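Local atomic coordinates of SYE1 (Shewanella oneidensis, PDB entry 4AWT), a protein that binds FMN and probably reduces carbon-carbon double bonds with electrons from NADH or NADPH. Residues A[124-129]-A[143-148]; A[194-199]-A[241-246]; A[234-239]-A[250-255]. The protein carries 1 engineered substitution. One frame throughout, in Å; residues are numbered along the deposited sequence.

How the contacts relate
The three contacts lie around an eight-stranded parallel TIM barrel. Contact 1 lies in the long excursion between barrel strand 96-102 and helix 153-172. It closes before contact 2 opens; their centres are about 13 Å apart, and A126 and V129 pack on the backbone oxygen of N241. Contacts 1 and 3 have centres about 22 Å apart and do not touch. Contact 2 joins the loop after helix 187-192 to the loop after strand 230-234. Contact 3 ties that second loop to helix 248-261. Contacts 2 and 3 alternate along the chain, with centres about 11 Å apart, and meet where D245 probably hydrogen-bonds T251. The A235 side chain of contact 3 is about 8 Å from the FMN.

Contact 1 (A[124-129]-A[143-148])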
loop_
_atom_site.group_PDB
_atom_site.type_symbol
_atom_site.label_atom_id
_atom_site.label_comp_id
_atom_site.label_asym_id
_atom_site.label_seq_id
_atom_site.Cartn_x
_atom_site.Cartn_y
_atom_site.Cartn_z
ATOM N N LEU A 124 21.989 5.513 -3.148
ATOM C CA LEU A 124 22.193 4.522 -2.104
ATOM C C LEU A 124 21.394 3.292 -2.477
ATOM O O LEU A 124 20.183 3.345 -2.645
ATOM C CB LEU A 124 21.712 5.067 -0.757
ATOM C CG LEU A 124 22.501 6.244 -0.167
ATOM C CD1 LEU A 124 21.724 6.825 0.998
ATOM C CD2 LEU A 124 23.881 5.790 0.231
ATOM N N LYS A 125 22.055 2.160 -2.574
ATOM C CA LYS A 125 21.391 0.863 -2.689
ATOM C C LYS A 125 20.696 0.502 -1.397
ATOM O O LYS A 125 21.194 0.728 -0.292
ATOM C CB LYS A 125 22.472 -0.162 -2.991
ATOM C CG LYS A 125 21.945 -1.554 -3.209
ATOM C CD LYS A 125 23.072 -2.546 -3.365
ATOM C CE LYS A 125 22.556 -3.957 -3.477
ATOM N NZ LYS A 125 23.671 -4.877 -3.848
ATOM N N ALA A 126 19.490 -0.096 -1.534
ATOM C CA ALA A 126 18.844 -0.668 -0.338
ATOM C C ALA A 126 19.637 -1.887 0.106
ATOM O O ALA A 126 19.811 -2.833 -0.681
ATOM C CB ALA A 126 17.434 -1.058 -0.644
ATOM N N GLU A 127 20.090 -1.906 1.356
ATOM C CA GLU A 127 20.946 -2.974 1.820
ATOM C C GLU A 127 20.146 -4.163 2.297
ATOM O O GLU A 127 19.140 -4.024 2.967
ATOM C CB GLU A 127 21.878 -2.401 2.912
ATOM C CG GLU A 127 22.862 -1.364 2.409
ATOM C CD GLU A 127 23.876 -1.725 1.364
ATOM O OE1 GLU A 127 24.056 -2.941 1.089
ATOM O OE2 GLU A 127 24.553 -0.839 0.774
ATOM N N ASN A 128 20.583 -5.334 1.939
ATOM C CA ASN A 128 19.965 -6.588 2.393
ATOM C C ASN A 128 18.521 -6.695 1.977
ATOM O O ASN A 128 17.642 -7.114 2.794
ATOM C CB ASN A 128 20.151 -6.778 3.895
ATOM C CG ASN A 128 21.590 -6.846 4.321
ATOM O OD1 ASN A 128 22.337 -7.673 3.790
ATOM N ND2 ASN A 128 21.928 -5.951 5.271
ATOM N N VAL A 129 18.264 -6.344 0.701
ATOM C CA VAL A 129 16.927 -6.389 0.131
ATOM C C VAL A 129 16.960 -7.149 -1.159
ATOM O O VAL A 129 17.835 -6.950 -1.992
ATOM C CB VAL A 129 16.388 -4.966 -0.094
ATOM C CG1 VAL A 129 14.995 -4.981 -0.705
ATOM C CG2 VAL A 129 16.355 -4.192 1.254
ATOM N N VAL A 143 16.189 -11.898 -6.520
ATOM C CA VAL A 143 17.388 -11.245 -6.944
ATOM C C VAL A 143 17.683 -10.062 -6.032
ATOM O O VAL A 143 16.776 -9.470 -5.489
ATOM C CB VAL A 143 17.341 -10.711 -8.402
ATOM C CG1 VAL A 143 17.226 -11.842 -9.404
ATOM C CG2 VAL A 143 16.176 -9.747 -8.566
ATOM N N ASP A 144 18.962 -9.702 -5.917
ATOM C CA ASP A 144 19.370 -8.507 -5.224
ATOM C C ASP A 144 18.898 -7.273 -5.969
ATOM O O ASP A 144 18.883 -7.239 -7.221
ATOM C CB ASP A 144 20.890 -8.449 -5.151
ATOM C CG ASP A 144 21.459 -9.451 -4.181
ATOM O OD1 ASP A 144 20.719 -10.085 -3.436
ATOM O OD2 ASP A 144 22.704 -9.552 -4.141
ATOM N N VAL A 145 18.515 -6.228 -5.268
ATOM C CA VAL A 145 18.195 -4.975 -5.891
ATOM C C VAL A 145 19.444 -4.354 -6.492
ATOM O O VAL A 145 20.566 -4.682 -6.112
ATOM C CB VAL A 145 17.543 -4.018 -4.874
ATOM C CG1 VAL A 145 16.179 -4.537 -4.474
ATOM C CG2 VAL A 145 18.420 -3.777 -3.649
ATOM N N ALA A 146 19.219 -3.404 -7.393
ATOM C CA ALA A 146 20.249 -2.659 -8.071
ATOM C C ALA A 146 20.546 -1.325 -7.427
ATOM O O ALA A 146 19.763 -0.779 -6.674
ATOM C CB ALA A 146 19.912 -2.484 -9.527
ATOM N N VAL A 147 21.708 -0.734 -7.741
ATOM C CA VAL A 147 22.060 0.573 -7.282
ATOM C C VAL A 147 21.313 1.638 -8.055
ATOM O O VAL A 147 21.398 1.623 -9.286
ATOM C CB VAL A 147 23.598 0.822 -7.406
ATOM C CG1 VAL A 147 23.932 2.231 -7.009
ATOM C CG2 VAL A 147 24.421 -0.144 -6.562
ATOM N N PRO A 148 20.600 2.543 -7.409
ATOM C CA PRO A 148 19.807 3.500 -8.154
ATOM C C PRO A 148 20.623 4.723 -8.592
ATOM O O PRO A 148 21.712 4.970 -8.070
ATOM C CB PRO A 148 18.758 3.932 -7.135
ATOM C CG PRO A 148 19.517 3.905 -5.833
ATOM C CD PRO A 148 20.402 2.672 -5.960
HETATM O O HOH W 1 18.477 -0.439 -4.256
HETATM O O HOH W 2 20.267 -8.787 -1.017
#
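V129 O receives V145 N in a weak but nearly straight hydrogen bond of 3.4 Å. Water 2 also lies near this oxygen, and it sits 2.8 Å from D144 OD1 in one of the two conformers of D144. A firmer bridge runs through water 1. It accepts from A126 N at 2.9 Å and donates to A146 O at 2.8 Å, so it joins A126 and A146, whose backbones do not bond each other directly. V145 fills the middle of the contact. V145 CG1 is anti to the carbonyl carbon (chi1 -68°), which leaves CG2 between the backbone N and the carbonyl carbon, where it meets A126 O at 3.4 Å. The other branch, CG1, touches V129 CG1 at 4.0 Å. K125 lies across V145 as a fully extended chain. K125 CE comes within 3.4 Å of V145 O. At the far end the ring of P148 sits on the backbone of L124, with P148 CG 3.3 Å from L124 O. That oxygen takes a hydrogen bond from R106 NH1. D144 ends strand 141-144, which pairs antiparallel with strand 130-133 just after V129; there V143 pairs with V131. The contact keeps the two segments together beyond the open end of this hairpin, and it sits outside the barrel, between strand 96-102 and helix 153-172 in chain order.

Contact 2 (A[194-199]-A[241-246]). With BOG (octyl beta-D-glucopyranoside), chain D.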
loop_
_atom_site.group_PDB
_atom_site.type_symbol
_atom_site.label_atom_id
_atom_site.label_comp_id
_atom_site.label_asym_id
_atom_site.label_seq_id
_atom_site.Cartn_x
_atom_site.Cartn_y
_atom_site.Cartn_z
ATOM N N SER A 194 15.768 9.838 6.779
ATOM C CA SER A 194 17.026 10.566 6.680
ATOM C C SER A 194 18.155 9.724 6.166
ATOM O O SER A 194 19.017 10.232 5.438
ATOM C CB SER A 194 17.372 11.161 8.029
ATOM O OG SER A 194 17.604 10.194 9.005
ATOM N N GLU A 195 18.255 8.427 6.539
ATOM C CA GLU A 195 19.430 7.678 6.182
ATOM C C GLU A 195 19.356 7.176 4.719
ATOM O O GLU A 195 20.346 6.623 4.220
ATOM C CB GLU A 195 19.668 6.548 7.161
ATOM C CG GLU A 195 19.778 7.049 8.585
ATOM C CD GLU A 195 20.585 8.345 8.796
ATOM O OE1 GLU A 195 21.789 8.098 8.570
ATOM O OE2 GLU A 195 20.125 9.485 9.152
ATOM N N ALA A 196 18.226 7.344 4.084
ATOM C CA ALA A 196 18.077 6.984 2.683
ATOM C C ALA A 196 18.211 8.167 1.730
ATOM O O ALA A 196 18.195 7.968 0.527
ATOM C CB ALA A 196 16.727 6.302 2.479
ATOM N N ASN A 197 18.327 9.381 2.272
ATOM C CA ASN A 197 18.243 10.590 1.515
ATOM C C ASN A 197 19.522 11.416 1.820
ATOM O O ASN A 197 19.639 11.992 2.861
ATOM C CB ASN A 197 16.997 11.341 1.874
ATOM C CG ASN A 197 16.745 12.586 1.071
ATOM O OD1 ASN A 197 15.549 13.079 1.033
ATOM N ND2 ASN A 197 17.696 13.110 0.468
ATOM N N ASN A 198 20.421 11.464 0.805
ATOM C CA ASN A 198 21.583 12.347 1.018
ATOM C C ASN A 198 21.566 13.512 0.024
ATOM O O ASN A 198 22.631 14.083 -0.289
ATOM C CB ASN A 198 22.858 11.552 0.957
ATOM C CG ASN A 198 23.133 10.827 -0.313
ATOM O OD1 ASN A 198 24.013 9.953 -0.283
ATOM N ND2 ASN A 198 22.532 11.104 -1.423
ATOM N N ARG A 199 20.433 13.940 -0.446
ATOM C CA ARG A 199 20.293 15.072 -1.336
ATOM C C ARG A 199 20.714 16.343 -0.667
ATOM O O ARG A 199 20.479 16.520 0.537
ATOM C CB ARG A 199 18.867 15.216 -1.850
ATOM C CG ARG A 199 18.336 14.014 -2.606
ATOM C CD ARG A 199 16.936 14.269 -3.107
ATOM N NE ARG A 199 16.908 15.192 -4.232
ATOM C CZ ARG A 199 16.966 14.849 -5.497
ATOM N NH1 ARG A 199 17.072 13.569 -5.864
ATOM N NH2 ARG A 199 16.882 15.770 -6.435
ATOM N N ASN A 241 12.943 -2.922 4.239
ATOM C CA ASN A 241 13.342 -2.664 2.869
ATOM C C ASN A 241 14.386 -1.578 2.715
ATOM O O ASN A 241 14.678 -1.147 1.606
ATOM C CB ASN A 241 12.115 -2.409 1.994
ATOM C CG ASN A 241 11.330 -3.654 1.818
ATOM O OD1 ASN A 241 11.863 -4.769 1.950
ATOM N ND2 ASN A 241 10.058 -3.467 1.520
ATOM N N GLY A 242 15.023 -1.191 3.807
ATOM C CA GLY A 242 16.236 -0.435 3.750
ATOM C C GLY A 242 16.173 1.022 4.072
ATOM O O GLY A 242 17.227 1.673 3.973
ATOM N N THR A 243 15.033 1.559 4.468
ATOM C CA THR A 243 14.903 2.939 4.840
ATOM C C THR A 243 14.836 3.066 6.360
ATOM O O THR A 243 13.937 2.476 6.996
ATOM C CB THR A 243 13.674 3.599 4.198
ATOM O OG1 THR A 243 12.474 2.896 4.472
ATOM C CG2 THR A 243 13.814 3.686 2.696
ATOM N N VAL A 244 15.765 3.877 6.885
ATOM C CA VAL A 244 15.870 4.181 8.304
ATOM C C VAL A 244 15.830 5.680 8.487
ATOM O O VAL A 244 16.576 6.376 7.760
ATOM C CB VAL A 244 17.224 3.633 8.863
ATOM C CG1 VAL A 244 17.360 3.945 10.346
ATOM C CG2 VAL A 244 17.319 2.132 8.622
ATOM N N ASP A 245 15.038 6.184 9.417
ATOM C CA ASP A 245 15.044 7.585 9.762
ATOM C C ASP A 245 15.692 7.760 11.142
ATOM O O ASP A 245 15.487 6.945 12.033
ATOM C CB ASP A 245 13.659 8.168 9.810
ATOM C CG ASP A 245 13.648 9.635 10.030
ATOM O OD1 ASP A 245 14.334 10.355 9.224
ATOM O OD2 ASP A 245 13.033 10.102 10.982
ATOM N N ALA A 246 16.450 8.774 11.340
ATOM C CA ALA A 246 17.183 9.023 12.590
ATOM C C ALA A 246 16.265 9.472 13.715
ATOM O O ALA A 246 16.549 9.175 14.891
ATOM C CB ALA A 246 18.277 10.046 12.407
HETATM C C1 BOG D . 7.421 -8.372 -0.709
HETATM O O1 BOG D . 7.633 -9.721 -0.394
HETATM C C2 BOG D . 6.191 -8.166 -1.536
HETATM O O2 BOG D . 6.309 -8.770 -2.806
HETATM C C3 BOG D . 5.894 -6.679 -1.789
HETATM O O3 BOG D . 4.624 -6.524 -2.359
HETATM C C4 BOG D . 5.847 -5.974 -0.426
HETATM O O4 BOG D . 5.659 -4.616 -0.637
HETATM C C5 BOG D . 7.097 -6.242 0.404
HETATM O O5 BOG D . 7.189 -7.646 0.545
HETATM C C6 BOG D . 7.029 -5.586 1.759
HETATM O O6 BOG D . 8.281 -5.842 2.372
HETATM C "C1'" BOG D . 8.974 -10.064 -0.138
HETATM C "C2'" BOG D . 9.239 -11.557 0.029
HETATM C "C3'" BOG D . 8.274 -12.254 0.940
HETATM C "C4'" BOG D . 8.594 -13.627 1.520
HETATM C "C5'" BOG D . 7.498 -14.592 1.058
HETATM C "C6'" BOG D . 8.061 -15.606 0.060
HETATM C "C7'" BOG D . 6.942 -16.550 -0.419
HETATM C "C8'" BOG D . 7.642 -17.810 -0.914
HETATM O O HOH W 3 19.508 3.810 2.481
#
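S194 N donates to D245 OD1 at 2.9 Å and uses the anti lone pair of that oxygen. The S194 hydroxyl answers in the other direction: A246 N donates to S194 OG at 3.0 Å. OG also gives its proton to E195 OE2 at 2.6 Å. With chi1 at 64°, OG stands between the backbone N and the carbonyl carbon of S194, on the side where A246 N lies. An alanine at S194 would probably leave A246 N without its acceptor and set the E195 carboxylate free to turn. A third bond joins E195 N to V244 O at 2.9 Å. E195 CB and CG press close to the same oxygen. D245 divides its carboxylate: OD1 faces S194, while OD2 is held by D247 N, just before helix 248-261, and by T251 OG1 in its first turn. Packing takes over farther along, where A196 CB touches T243 CG2 at 3.9 Å. E195 CB meets V244 CB at 4.2 Å. At the far end N241 ND2 bonds O6 of octyl glucoside at 3.1 Å and also N184 O. The sugar is bound as well by Y186, D273, W274 and T26, and T26 is an FMN-binding residue. S194 itself lines the pocket of the bound ethyl hydrogen carbonate, with R210. The arrangement joins neighbouring beta-alpha loops of a TIM barrel, those that follow strands 177-181 and 230-234.

Contact 3 (A[234-239]-A[250-255]); sequences LAPLTT and LTYTAA
This is a buried, largely apolar contact within one beta-alpha unit of the TIM barrel. The end of strand 230-234 and the loop behind it pack against helix 248-261. Y252 carries most of it. P236 lies over one face of the Y252 ring in a CH-pi contact, with P236 CA 3.4 Å from the ring centroid and only 5° off the normal. P236 CB rests over the same face, 3.5 Å from Y252 CG. L234 comes to the edge of the ring instead, where L234 CD1 is 4.0 Å from Y252 CD2. The same methyl meets A255 CB one helical turn on, also at 4.0 Å. CG of Y252 is anti to the carbonyl carbon (chi1 -74°), which starts the ring off the helix toward P236. I192 of helix 187-192 and F284 of helix 282-291 also touch Y252. R233, the strand residue before L234, binds FMN, and the side chain of A235 is about 8 Å from the flavin mononucleotide. The phenol oxygen is satisfied by D193 OD1 and by water 4, which donates to Y252 OH at 2.9 Å and accepts from A235 N at 2.8 Å.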
loop_
_atom_site.group_PDB
_atom_site.type_symbol
_atom_site.label_atom_id
_atom_site.label_comp_id
_atom_site.label_asym_id
_atom_site.label_seq_id
_atom_site.Cartn_x
_atom_site.Cartn_y
_atom_site.Cartn_z
ATOM N N LEU A 234 2.085 5.093 5.456
ATOM C CA LEU A 234 3.392 5.397 6.019
ATOM C C LEU A 234 3.885 4.227 6.862
ATOM O O LEU A 234 3.078 3.464 7.408
ATOM C CB LEU A 234 3.375 6.662 6.904
ATOM C CG LEU A 234 2.984 7.950 6.191
ATOM C CD1 LEU A 234 2.951 9.079 7.222
ATOM C CD2 LEU A 234 3.927 8.311 5.043
ATOM N N ALA A 235 5.201 4.131 7.013
ATOM C CA ALA A 235 5.853 3.130 7.844
ATOM C C ALA A 235 6.894 3.803 8.713
ATOM O O ALA A 235 8.080 3.859 8.372
ATOM C CB ALA A 235 6.480 2.061 7.010
ATOM N N PRO A 236 6.499 4.359 9.857
ATOM C CA PRO A 236 7.449 5.149 10.647
ATOM C C PRO A 236 8.634 4.359 11.161
ATOM O O PRO A 236 9.735 4.935 11.250
ATOM C CB PRO A 236 6.592 5.678 11.800
ATOM C CG PRO A 236 5.184 5.723 11.253
ATOM C CD PRO A 236 5.114 4.475 10.365
ATOM N N LEU A 237 8.432 3.103 11.580
ATOM C CA LEU A 237 9.417 2.438 12.381
ATOM C C LEU A 237 9.975 1.163 11.752
ATOM O O LEU A 237 11.067 0.706 12.159
ATOM C CB LEU A 237 8.883 2.086 13.766
ATOM C CG LEU A 237 8.494 3.285 14.609
ATOM C CD1 LEU A 237 7.938 2.778 15.935
ATOM C CD2 LEU A 237 9.648 4.220 14.871
ATOM N N THR A 238 9.308 0.546 10.811
ATOM C CA THR A 238 9.886 -0.598 10.114
ATOM C C THR A 238 10.985 -0.102 9.166
ATOM O O THR A 238 10.992 1.032 8.730
ATOM C CB THR A 238 8.826 -1.408 9.374
ATOM O OG1 THR A 238 8.173 -0.512 8.462
ATOM C CG2 THR A 238 7.823 -2.046 10.313
ATOM N N THR A 239 11.928 -0.995 8.930
ATOM C CA THR A 239 13.152 -0.694 8.179
ATOM C C THR A 239 13.545 -1.820 7.253
ATOM O O THR A 239 14.631 -1.792 6.633
ATOM C CB THR A 239 14.312 -0.387 9.150
ATOM O OG1 THR A 239 14.560 -1.586 9.923
ATOM C CG2 THR A 239 14.029 0.800 10.033
ATOM N N LEU A 250 9.734 12.444 15.394
ATOM C CA LEU A 250 9.597 13.796 14.876
ATOM C C LEU A 250 9.150 13.736 13.411
ATOM O O LEU A 250 8.227 14.413 13.006
ATOM C CB LEU A 250 10.912 14.553 15.042
ATOM C CG LEU A 250 10.911 15.949 14.467
ATOM C CD1 LEU A 250 9.880 16.882 15.060
ATOM C CD2 LEU A 250 12.307 16.528 14.625
ATOM N N THR A 251 9.874 12.942 12.619
ATOM C CA THR A 251 9.617 12.934 11.171
ATOM C C THR A 251 8.164 12.563 10.885
ATOM O O THR A 251 7.505 13.183 10.073
ATOM C CB THR A 251 10.535 11.957 10.479
ATOM O OG1 THR A 251 11.875 12.410 10.651
ATOM C CG2 THR A 251 10.224 11.789 8.995
ATOM N N TYR A 252 7.691 11.503 11.548
ATOM C CA TYR A 252 6.382 10.940 11.221
ATOM C C TYR A 252 5.251 11.657 11.905
ATOM O O TYR A 252 4.147 11.711 11.343
ATOM C CB TYR A 252 6.370 9.415 11.397
ATOM C CG TYR A 252 7.118 8.774 10.266
ATOM C CD1 TYR A 252 8.480 8.565 10.269
ATOM C CD2 TYR A 252 6.431 8.425 9.096
ATOM C CE1 TYR A 252 9.131 8.024 9.187
ATOM C CE2 TYR A 252 7.069 7.886 8.021
ATOM C CZ TYR A 252 8.437 7.679 8.057
ATOM O OH TYR A 252 9.020 7.121 6.939
ATOM N N THR A 253 5.463 12.273 13.077
ATOM C CA THR A 253 4.462 13.189 13.624
ATOM C C THR A 253 4.300 14.367 12.673
ATOM O O THR A 253 3.209 14.832 12.394
ATOM C CB THR A 253 4.812 13.599 15.060
ATOM O OG1 THR A 253 4.856 12.386 15.905
ATOM C CG2 THR A 253 3.814 14.501 15.662
ATOM N N ALA A 254 5.443 14.898 12.189
ATOM C CA ALA A 254 5.403 16.002 11.220
ATOM C C ALA A 254 4.709 15.572 9.944
ATOM O O ALA A 254 3.883 16.338 9.410
ATOM C CB ALA A 254 6.803 16.509 10.930
ATOM N N ALA A 255 5.007 14.376 9.469
ATOM C CA ALA A 255 4.351 13.890 8.237
ATOM C C ALA A 255 2.862 13.787 8.451
ATOM O O ALA A 255 2.063 14.168 7.582
ATOM C CB ALA A 255 4.908 12.572 7.806
HETATM O O HOH W 4 6.920 5.785 5.488
#